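PDB 6EOA: phosphopantothenoylcysteine decarboxylase from Cryptococcus neoformans, which binds flavin mononucleotide and probably decarboxylates phosphopantothenoylcysteine on the route to coenzyme A. Local coordinates for residues R36-T41 against Q66-K71; L133-P138 against I170-M175. One frame throughout, in Å; residues are numbered along the deposited sequence.

Interaction 1 (R36-T41 against Q66-K71); sequences RVVLIT and QVVATK. With FMN (flavin mononucleotide), chain B.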
ATOM      1  N   ARG A  36     -10.466  23.514  16.754  1.00 70.74           N
ATOM      2  CA  ARG A  36     -10.596  22.911  15.434  1.00 69.49           C
ATOM      3  C   ARG A  36     -10.178  21.444  15.427  1.00 69.36           C
ATOM      4  O   ARG A  36      -9.037  21.103  15.743  1.00 67.46           O
ATOM      5  CB  ARG A  36      -9.776  23.708  14.418  1.00 69.80           C
ATOM      6  CG  ARG A  36     -10.285  25.134  14.250  1.00 73.77           C
ATOM      7  CD  ARG A  36      -9.311  26.021  13.501  1.00 71.66           C
ATOM      8  NE  ARG A  36      -9.954  27.262  13.077  1.00 72.90           N
ATOM      9  CZ  ARG A  36      -9.944  28.397  13.770  1.00 76.48           C
ATOM     10  NH1 ARG A  36      -9.314  28.468  14.938  1.00 76.59           N
ATOM     11  NH2 ARG A  36     -10.565  29.468  13.290  1.00 77.15           N
ATOM     12  N   VAL A  37     -11.125  20.583  15.067  1.00 66.41           N
ATOM     13  CA  VAL A  37     -10.905  19.145  15.063  1.00 65.16           C
ATOM     14  C   VAL A  37     -10.977  18.595  13.652  1.00 61.89           C
ATOM     15  O   VAL A  37     -11.931  18.861  12.925  1.00 59.02           O
ATOM     16  CB  VAL A  37     -11.943  18.404  15.937  1.00 66.22           C
ATOM     17  CG1 VAL A  37     -11.603  16.930  16.030  1.00 67.44           C
ATOM     18  CG2 VAL A  37     -12.012  19.010  17.321  1.00 71.14           C
ATOM     19  N   VAL A  38      -9.960  17.834  13.265  1.00 61.41           N
ATOM     20  CA  VAL A  38     -10.030  17.055  12.042  1.00 58.45           C
ATOM     21  C   VAL A  38     -10.396  15.619  12.391  1.00 60.03           C
ATOM     22  O   VAL A  38      -9.688  14.951  13.145  1.00 63.26           O
ATOM     23  CB  VAL A  38      -8.703  17.081  11.258  1.00 58.70           C
ATOM     24  CG1 VAL A  38      -8.698  15.999  10.187  1.00 57.74           C
ATOM     25  CG2 VAL A  38      -8.482  18.448  10.638  1.00 58.98           C
ATOM     26  N   LEU A  39     -11.517  15.151  11.856  1.00 58.93           N
ATOM     27  CA  LEU A  39     -11.924  13.767  12.057  1.00 57.37           C
ATOM     28  C   LEU A  39     -11.483  12.905  10.877  1.00 57.86           C
ATOM     29  O   LEU A  39     -11.872  13.156   9.738  1.00 56.28           O
ATOM     30  CB  LEU A  39     -13.437  13.670  12.243  1.00 54.27           C
ATOM     31  CG  LEU A  39     -14.010  12.251  12.317  1.00 55.97           C
ATOM     32  CD1 LEU A  39     -13.622  11.556  13.626  1.00 59.19           C
ATOM     33  CD2 LEU A  39     -15.522  12.268  12.132  1.00 54.67           C
ATOM     34  N   ILE A  40     -10.652  11.902  11.147  1.00 57.12           N
ATOM     35  CA  ILE A  40     -10.275  10.946  10.115  1.00 54.28           C
ATOM     36  C   ILE A  40     -11.092   9.677  10.289  1.00 56.03           C
ATOM     37  O   ILE A  40     -11.067   9.054  11.351  1.00 58.08           O
ATOM     38  CB  ILE A  40      -8.773  10.600  10.150  1.00 50.68           C
ATOM     39  CG1 ILE A  40      -7.924  11.852   9.941  1.00 51.72           C
ATOM     40  CG2 ILE A  40      -8.441   9.585   9.064  1.00 46.70           C
ATOM     41  CD1 ILE A  40      -6.427  11.577   9.966  1.00 50.87           C
ATOM     42  N   THR A  41     -11.835   9.313   9.248  1.00 57.28           N
ATOM     43  CA  THR A  41     -12.644   8.099   9.266  1.00 57.84           C
ATOM     44  C   THR A  41     -12.047   7.087   8.300  1.00 57.37           C
ATOM     45  O   THR A  41     -11.684   7.435   7.177  1.00 57.12           O
ATOM     46  CB  THR A  41     -14.114   8.375   8.888  1.00 56.74           C
ATOM     47  OG1 THR A  41     -14.208   8.685   7.491  1.00 54.90           O
ATOM     48  CG2 THR A  41     -14.663   9.544   9.700  1.00 51.01           C
ATOM     49  N   GLN A  66     -13.582  19.350  10.575  1.00 58.45           N
ATOM     50  CA  GLN A  66     -13.382  18.970   9.189  1.00 59.33           C
ATOM     51  C   GLN A  66     -13.171  17.462   9.135  1.00 57.18           C
ATOM     52  O   GLN A  66     -12.640  16.867  10.074  1.00 56.80           O
ATOM     53  CB  GLN A  66     -12.201  19.720   8.575  1.00 63.15           C
ATOM     54  CG  GLN A  66     -12.498  21.186   8.285  1.00 70.34           C
ATOM     55  CD  GLN A  66     -13.732  21.365   7.420  1.00 79.97           C
ATOM     56  OE1 GLN A  66     -13.839  20.780   6.338  1.00 83.79           O
ATOM     57  NE2 GLN A  66     -14.674  22.174   7.892  1.00 84.28           N
ATOM     58  N   VAL A  67     -13.598  16.842   8.043  1.00 55.04           N
ATOM     59  CA  VAL A  67     -13.589  15.389   7.949  1.00 53.91           C
ATOM     60  C   VAL A  67     -12.692  14.890   6.822  1.00 54.84           C
ATOM     61  O   VAL A  67     -12.773  15.372   5.693  1.00 55.45           O
ATOM     62  CB  VAL A  67     -15.011  14.845   7.728  1.00 51.01           C
ATOM     63  CG1 VAL A  67     -14.996  13.324   7.590  1.00 50.06           C
ATOM     64  CG2 VAL A  67     -15.922  15.282   8.866  1.00 51.11           C
ATOM     65  N   VAL A  68     -11.838  13.923   7.142  1.00 54.25           N
ATOM     66  CA  VAL A  68     -11.039  13.232   6.136  1.00 51.94           C
ATOM     67  C   VAL A  68     -11.457  11.773   6.058  1.00 51.60           C
ATOM     68  O   VAL A  68     -11.395  11.048   7.050  1.00 55.83           O
ATOM     69  CB  VAL A  68      -9.538  13.313   6.446  1.00 51.23           C
ATOM     70  CG1 VAL A  68      -8.744  12.443   5.468  1.00 48.13           C
ATOM     71  CG2 VAL A  68      -9.072  14.760   6.401  1.00 50.04           C
ATOM     72  N   ALA A  69     -11.893  11.345   4.880  1.00 52.42           N
ATOM     73  CA  ALA A  69     -12.368   9.981   4.701  1.00 51.12           C
ATOM     74  C   ALA A  69     -11.434   9.192   3.797  1.00 52.19           C
ATOM     75  O   ALA A  69     -11.114   9.626   2.696  1.00 53.60           O
ATOM     76  CB  ALA A  69     -13.778   9.981   4.129  1.00 49.41           C
ATOM     77  N   THR A  70     -10.988   8.036   4.273  1.00 51.85           N
ATOM     78  CA  THR A  70     -10.275   7.109   3.413  1.00 52.94           C
ATOM     79  C   THR A  70     -11.284   6.554   2.418  1.00 56.68           C
ATOM     80  O   THR A  70     -12.495   6.661   2.641  1.00 58.19           O
ATOM     81  CB  THR A  70      -9.629   5.978   4.202  1.00 49.93           C
ATOM     82  OG1 THR A  70     -10.644   5.112   4.728  1.00 50.72           O
ATOM     83  CG2 THR A  70      -8.797   6.532   5.348  1.00 46.42           C
ATOM     84  N   LYS A  71     -10.808   5.975   1.321  1.00 54.71           N
ATOM     85  CA  LYS A  71     -11.729   5.496   0.294  1.00 55.31           C
ATOM     86  C   LYS A  71     -12.677   4.441   0.857  1.00 52.74           C
ATOM     87  O   LYS A  71     -13.868   4.446   0.561  1.00 54.10           O
ATOM     88  CB  LYS A  71     -10.980   4.926  -0.913  1.00 53.66           C
ATOM     89  CG  LYS A  71     -11.934   4.380  -1.965  1.00 60.56           C
ATOM     90  CD  LYS A  71     -11.237   3.582  -3.056  1.00 70.11           C
ATOM     91  CE  LYS A  71     -12.138   3.466  -4.286  1.00 78.49           C
ATOM     92  NZ  LYS A  71     -11.739   2.341  -5.183  1.00 84.75           N
TER
HETATM   93  N1  FMN B 801     -11.426  -3.448   8.902  1.00 68.11           N
HETATM   94  C2  FMN B 801     -11.276  -3.083  10.226  1.00 67.99           C
HETATM   95  O2  FMN B 801     -10.147  -2.904  10.685  1.00 64.63           O
HETATM   96  N3  FMN B 801     -12.393  -2.929  11.030  1.00 69.20           N
HETATM   97  C4  FMN B 801     -13.660  -3.135  10.517  1.00 73.02           C
HETATM   98  O4  FMN B 801     -14.645  -2.992  11.240  1.00 74.67           O
HETATM   99  C4A FMN B 801     -13.813  -3.501   9.180  1.00 71.19           C
HETATM  100  N5  FMN B 801     -15.073  -3.711   8.650  1.00 68.94           N
HETATM  101  C5A FMN B 801     -15.215  -4.069   7.321  1.00 68.34           C
HETATM  102  C6  FMN B 801     -16.483  -4.276   6.783  1.00 65.10           C
HETATM  103  C7  FMN B 801     -16.627  -4.636   5.447  1.00 64.71           C
HETATM  104  C7M FMN B 801     -17.995  -4.862   4.870  1.00 62.85           C
HETATM  105  C8  FMN B 801     -15.497  -4.788   4.647  1.00 68.13           C
HETATM  106  C8M FMN B 801     -15.626  -5.178   3.204  1.00 70.53           C
HETATM  107  C9  FMN B 801     -14.233  -4.580   5.184  1.00 67.45           C
HETATM  108  C9A FMN B 801     -14.088  -4.222   6.519  1.00 68.37           C
HETATM  109  N10 FMN B 801     -12.827  -4.012   7.050  1.00 68.15           N
HETATM  110  C10 FMN B 801     -12.686  -3.655   8.376  1.00 68.69           C
HETATM  111  C1' FMN B 801     -11.609  -4.178   6.190  1.00 62.60           C
HETATM  112  C2' FMN B 801     -11.167  -2.823   5.647  1.00 60.70           C
HETATM  113  O2' FMN B 801     -12.275  -2.086   5.166  1.00 60.87           O
HETATM  114  C3' FMN B 801     -10.149  -3.010   4.532  1.00 60.81           C
HETATM  115  O3' FMN B 801      -8.969  -3.528   5.105  1.00 59.81           O
HETATM  116  C4' FMN B 801      -9.861  -1.682   3.840  1.00 64.10           C
HETATM  117  O4' FMN B 801      -9.164  -1.900   2.632  1.00 67.66           O
HETATM  118  C5' FMN B 801      -9.041  -0.784   4.755  1.00 62.75           C
HETATM  119  O5' FMN B 801      -8.985   0.515   4.212  1.00 63.46           O
HETATM  120  P   FMN B 801      -8.628   1.773   5.161  1.00 56.32           P
HETATM  121  O1P FMN B 801      -7.146   1.747   5.461  1.00 53.37           O
HETATM  122  O2P FMN B 801      -9.397   1.728   6.463  1.00 56.82           O
HETATM  123  O3P FMN B 801      -8.987   3.032   4.418  1.00 57.17           O

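Interaction 2 (L133-P138 against I170-M175); sequences LVVIAP and IVCPAM. With FMN (flavin mononucleotide), chain B.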
ATOM      1  N   LEU A 133      -6.576  19.434  16.784  1.00 65.91           N
ATOM      2  CA  LEU A 133      -6.647  18.049  17.222  1.00 66.41           C
ATOM      3  C   LEU A 133      -6.991  17.158  16.037  1.00 63.89           C
ATOM      4  O   LEU A 133      -7.791  17.533  15.179  1.00 62.72           O
ATOM      5  CB  LEU A 133      -7.686  17.887  18.338  1.00 69.21           C
ATOM      6  CG  LEU A 133      -8.011  16.469  18.820  1.00 72.10           C
ATOM      7  CD1 LEU A 133      -6.797  15.811  19.462  1.00 72.88           C
ATOM      8  CD2 LEU A 133      -9.193  16.481  19.787  1.00 74.68           C
ATOM      9  N   VAL A 134      -6.369  15.987  15.976  1.00 63.87           N
ATOM     10  CA  VAL A 134      -6.709  15.000  14.961  1.00 64.44           C
ATOM     11  C   VAL A 134      -7.263  13.752  15.633  1.00 64.91           C
ATOM     12  O   VAL A 134      -6.614  13.165  16.498  1.00 63.30           O
ATOM     13  CB  VAL A 134      -5.498  14.628  14.087  1.00 64.68           C
ATOM     14  CG1 VAL A 134      -5.871  13.528  13.105  1.00 62.62           C
ATOM     15  CG2 VAL A 134      -4.985  15.852  13.344  1.00 66.10           C
ATOM     16  N   VAL A 135      -8.470  13.360  15.242  1.00 66.47           N
ATOM     17  CA  VAL A 135      -9.110  12.175  15.806  1.00 64.08           C
ATOM     18  C   VAL A 135      -9.363  11.129  14.724  1.00 62.97           C
ATOM     19  O   VAL A 135     -10.068  11.383  13.749  1.00 60.13           O
ATOM     20  CB  VAL A 135     -10.440  12.528  16.503  1.00 65.41           C
ATOM     21  CG1 VAL A 135     -11.005  11.314  17.224  1.00 62.69           C
ATOM     22  CG2 VAL A 135     -10.237  13.681  17.486  1.00 66.17           C
ATOM     23  N   ILE A 136      -8.777   9.950  14.900  1.00 63.08           N
ATOM     24  CA  ILE A 136      -8.987   8.855  13.968  1.00 60.16           C
ATOM     25  C   ILE A 136     -10.057   7.916  14.510  1.00 61.92           C
ATOM     26  O   ILE A 136      -9.781   7.065  15.353  1.00 65.14           O
ATOM     27  CB  ILE A 136      -7.694   8.074  13.715  1.00 59.64           C
ATOM     28  CG1 ILE A 136      -6.534   9.036  13.457  1.00 58.49           C
ATOM     29  CG2 ILE A 136      -7.877   7.134  12.544  1.00 60.69           C
ATOM     30  CD1 ILE A 136      -5.200   8.342  13.308  1.00 58.36           C
ATOM     31  N   ALA A 137     -11.282   8.085  14.025  1.00 62.33           N
ATOM     32  CA  ALA A 137     -12.420   7.332  14.535  1.00 58.50           C
ATOM     33  C   ALA A 137     -13.418   7.039  13.420  1.00 57.97           C
ATOM     34  O   ALA A 137     -14.131   7.935  12.968  1.00 60.62           O
ATOM     35  CB  ALA A 137     -13.096   8.092  15.668  1.00 54.76           C
ATOM     36  N   PRO A 138     -13.484   5.777  12.979  1.00 56.12           N
ATOM     37  CA  PRO A 138     -12.700   4.659  13.506  1.00 54.72           C
ATOM     38  C   PRO A 138     -11.330   4.531  12.845  1.00 57.32           C
ATOM     39  O   PRO A 138     -11.121   5.049  11.749  1.00 53.40           O
ATOM     40  CB  PRO A 138     -13.568   3.454  13.165  1.00 54.91           C
ATOM     41  CG  PRO A 138     -14.213   3.846  11.874  1.00 59.03           C
ATOM     42  CD  PRO A 138     -14.434   5.337  11.940  1.00 56.72           C
ATOM     43  N   ILE A 170      -5.696  11.419  18.503  1.00 67.64           N
ATOM     44  CA  ILE A 170      -6.430  10.368  19.190  1.00 68.03           C
ATOM     45  C   ILE A 170      -6.820   9.268  18.213  1.00 67.49           C
ATOM     46  O   ILE A 170      -7.524   9.514  17.236  1.00 66.49           O
ATOM     47  CB  ILE A 170      -7.695  10.906  19.869  1.00 66.54           C
ATOM     48  CG1 ILE A 170      -7.330  11.991  20.887  1.00 67.72           C
ATOM     49  CG2 ILE A 170      -8.450   9.773  20.540  1.00 64.98           C
ATOM     50  CD1 ILE A 170      -8.530  12.675  21.500  1.00 68.77           C
ATOM     51  N   VAL A 171      -6.359   8.053  18.488  1.00 68.19           N
ATOM     52  CA  VAL A 171      -6.656   6.911  17.636  1.00 68.41           C
ATOM     53  C   VAL A 171      -7.662   5.975  18.302  1.00 64.14           C
ATOM     54  O   VAL A 171      -7.458   5.528  19.427  1.00 65.03           O
ATOM     55  CB  VAL A 171      -5.382   6.128  17.297  1.00 67.40           C
ATOM     56  CG1 VAL A 171      -5.679   5.075  16.249  1.00 67.22           C
ATOM     57  CG2 VAL A 171      -4.309   7.074  16.801  1.00 69.48           C
ATOM     58  N   CYS A 172      -8.753   5.688  17.601  1.00 62.23           N
ATOM     59  CA  CYS A 172      -9.780   4.799  18.123  1.00 60.70           C
ATOM     60  C   CYS A 172      -9.884   3.548  17.270  1.00 60.03           C
ATOM     61  O   CYS A 172     -10.657   3.507  16.316  1.00 61.51           O
ATOM     62  CB  CYS A 172     -11.129   5.512  18.182  1.00 60.98           C
ATOM     63  SG  CYS A 172     -11.052   7.169  18.910  1.00 66.71           S
ATOM     64  N   PRO A 173      -9.095   2.519  17.614  1.00 61.48           N
ATOM     65  CA  PRO A 173      -9.117   1.267  16.853  1.00 61.34           C
ATOM     66  C   PRO A 173     -10.514   0.659  16.843  1.00 63.55           C
ATOM     67  O   PRO A 173     -11.224   0.717  17.847  1.00 65.01           O
ATOM     68  CB  PRO A 173      -8.125   0.374  17.607  1.00 59.31           C
ATOM     69  CG  PRO A 173      -7.244   1.328  18.358  1.00 60.60           C
ATOM     70  CD  PRO A 173      -8.138   2.471  18.733  1.00 59.87           C
ATOM     71  N   ALA A 174     -10.904   0.108  15.701  1.00 60.63           N
ATOM     72  CA  ALA A 174     -12.223  -0.487  15.544  1.00 62.18           C
ATOM     73  C   ALA A 174     -12.153  -1.576  14.493  1.00 63.22           C
ATOM     74  O   ALA A 174     -12.035  -1.294  13.300  1.00 59.73           O
ATOM     75  CB  ALA A 174     -13.244   0.559  15.158  1.00 58.96           C
ATOM     76  N   MET A 175     -12.221  -2.824  14.938  1.00 65.23           N
ATOM     77  CA  MET A 175     -12.011  -3.940  14.034  1.00 65.43           C
ATOM     78  C   MET A 175     -12.598  -5.230  14.578  1.00 69.30           C
ATOM     79  O   MET A 175     -12.959  -5.316  15.754  1.00 70.48           O
ATOM     80  CB  MET A 175     -10.511  -4.114  13.753  1.00 61.76           C
ATOM     81  CG  MET A 175      -9.659  -4.396  14.984  1.00 61.49           C
ATOM     82  SD  MET A 175      -7.887  -4.187  14.684  1.00 69.18           S
ATOM     83  CE  MET A 175      -7.742  -2.402  14.770  1.00 62.42           C
TER
HETATM   84  N1  FMN B 801     -11.426  -3.448   8.902  1.00 68.11           N
HETATM   85  C2  FMN B 801     -11.276  -3.083  10.226  1.00 67.99           C
HETATM   86  O2  FMN B 801     -10.147  -2.904  10.685  1.00 64.63           O
HETATM   87  N3  FMN B 801     -12.393  -2.929  11.030  1.00 69.20           N
HETATM   88  C4  FMN B 801     -13.660  -3.135  10.517  1.00 73.02           C
HETATM   89  O4  FMN B 801     -14.645  -2.992  11.240  1.00 74.67           O
HETATM   90  C4A FMN B 801     -13.813  -3.501   9.180  1.00 71.19           C
HETATM   91  N5  FMN B 801     -15.073  -3.711   8.650  1.00 68.94           N
HETATM   92  C5A FMN B 801     -15.215  -4.069   7.321  1.00 68.34           C
HETATM   93  C6  FMN B 801     -16.483  -4.276   6.783  1.00 65.10           C
HETATM   94  C7  FMN B 801     -16.627  -4.636   5.447  1.00 64.71           C
HETATM   95  C7M FMN B 801     -17.995  -4.862   4.870  1.00 62.85           C
HETATM   96  C8  FMN B 801     -15.497  -4.788   4.647  1.00 68.13           C
HETATM   97  C8M FMN B 801     -15.626  -5.178   3.204  1.00 70.53           C
HETATM   98  C9  FMN B 801     -14.233  -4.580   5.184  1.00 67.45           C
HETATM   99  C9A FMN B 801     -14.088  -4.222   6.519  1.00 68.37           C
HETATM  100  N10 FMN B 801     -12.827  -4.012   7.050  1.00 68.15           N
HETATM  101  C10 FMN B 801     -12.686  -3.655   8.376  1.00 68.69           C
HETATM  102  C1' FMN B 801     -11.609  -4.178   6.190  1.00 62.60           C
HETATM  103  C2' FMN B 801     -11.167  -2.823   5.647  1.00 60.70           C
HETATM  104  O2' FMN B 801     -12.275  -2.086   5.166  1.00 60.87           O
HETATM  105  C3' FMN B 801     -10.149  -3.010   4.532  1.00 60.81           C
HETATM  106  O3' FMN B 801      -8.969  -3.528   5.105  1.00 59.81           O
HETATM  107  C4' FMN B 801      -9.861  -1.682   3.840  1.00 64.10           C
HETATM  108  O4' FMN B 801      -9.164  -1.900   2.632  1.00 67.66           O
HETATM  109  C5' FMN B 801      -9.041  -0.784   4.755  1.00 62.75           C
HETATM  110  O5' FMN B 801      -8.985   0.515   4.212  1.00 63.46           O
HETATM  111  P   FMN B 801      -8.628   1.773   5.161  1.00 56.32           P
HETATM  112  O1P FMN B 801      -7.146   1.747   5.461  1.00 53.37           O
HETATM  113  O2P FMN B 801      -9.397   1.728   6.463  1.00 56.82           O
HETATM  114  O3P FMN B 801      -8.987   3.032   4.418  1.00 57.17           O

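Interaction 1 (R36-T41 against Q66-K71)
L39 and V68 sit at the middle of an unbroken run of five backbone hydrogen bonds that joins two parallel strands. L39 accepts from V68 N (L39 O to V68 N, 2.7 Å) and donates to Q66 O (L39 N to Q66 O, 2.7 Å). The run starts with Q66 N to V37 O; after the L39 pair V68 O receives T41 N. It continues past the last bridge, T41 with A69, because T70 N reaches T41 O at 3.0 Å in a nearly straight bond (173° at the hydrogen).

The side chains add apolar contacts: V38 CG1 meets V68 CG2 at 4.0 Å, and I40 lies beside V68 with CG1 near its CB. Polar ends find partners beyond the strands. T41 OG1 lies 3.6 Å from A69 CB yet bonds to Y77 OH and S73 OG, and Q66 OE1 accepts from W106 NE1. T70 OG1, set between its own N and carbonyl carbon (chi1 69°), donates to FMN O3P at 2.7 Å.

Strand 35-41, helix 50-59 and strand 63-69 form a beta-alpha-beta unit in which T70, just past the end of the second strand, meets the flavin phosphate, the usual C-terminal-edge cofactor site of a Rossmann-like flavoprotein.

Interaction 2 (L133-P138 against I170-M175)
I136 meets V171 through its far end: CD1 of I136 comes to 3.8 Å from V171 CG2, the two side chains running alongside each other in the same direction. In I136 CG1 is anti to the carbonyl carbon (chi1 -46°), and a chi2 of 175° extends the chain to CD1. Around them the backbones pair in parallel, I170 N bonding to V134 O, I136 N to I170 O and C172 N to I136 O.

On the other face L133 crosses I170 obliquely, a single methyl, CD1, touching both CG1 and CD1 of I170 at 4.1 Å. V135 uses CG1, which stands 4.3 Å from I170 CB. Farther along, C172 turns its sulfur beside its own backbone N (chi1 -47°), which places SG 3.9 Å from A137 CB; CB of the same cysteine lies 3.5 Å from I136 O.

Beyond I136 the chain turns a corner, and a cis peptide bond precedes P138. The contact there is apolar, the P138 ring carbon CB against the A174 methyl CB at 3.5 Å. A174 O accepts the N3-H of FMN at 2.8 Å, while M175 CB lies close to O2 and N3 of the flavin.

Helix 222-237 covers the face of L133, V135, I170 and C172 with F232, I229 and I225. Helix 141-149 brings L143 and I147 against I136 on the reverse face, and strand 35-41 flanks strand 133-139 along the edge away from strand 169-173.

In the fold
Both contacts are buried pairings within one parallel sheet, and they meet at its middle: strand 35-41 of interaction 1 and strand 133-139 of interaction 2 are neighbours, with probable hydrogen bonds from I40 N to V135 O and from A137 N to I40 O. Interaction 1 joins the strands of a single beta-alpha-beta unit and keeps its backbone bonding up to the cofactor end. Interaction 2 stops pairing at the corner before P138 and continues as apolar packing. Their chemistry at FMN also differs: a threonine hydroxyl of 66-71 binds the phosphate, whereas a backbone carbonyl of 170-175 binds the isoalloxazine ring.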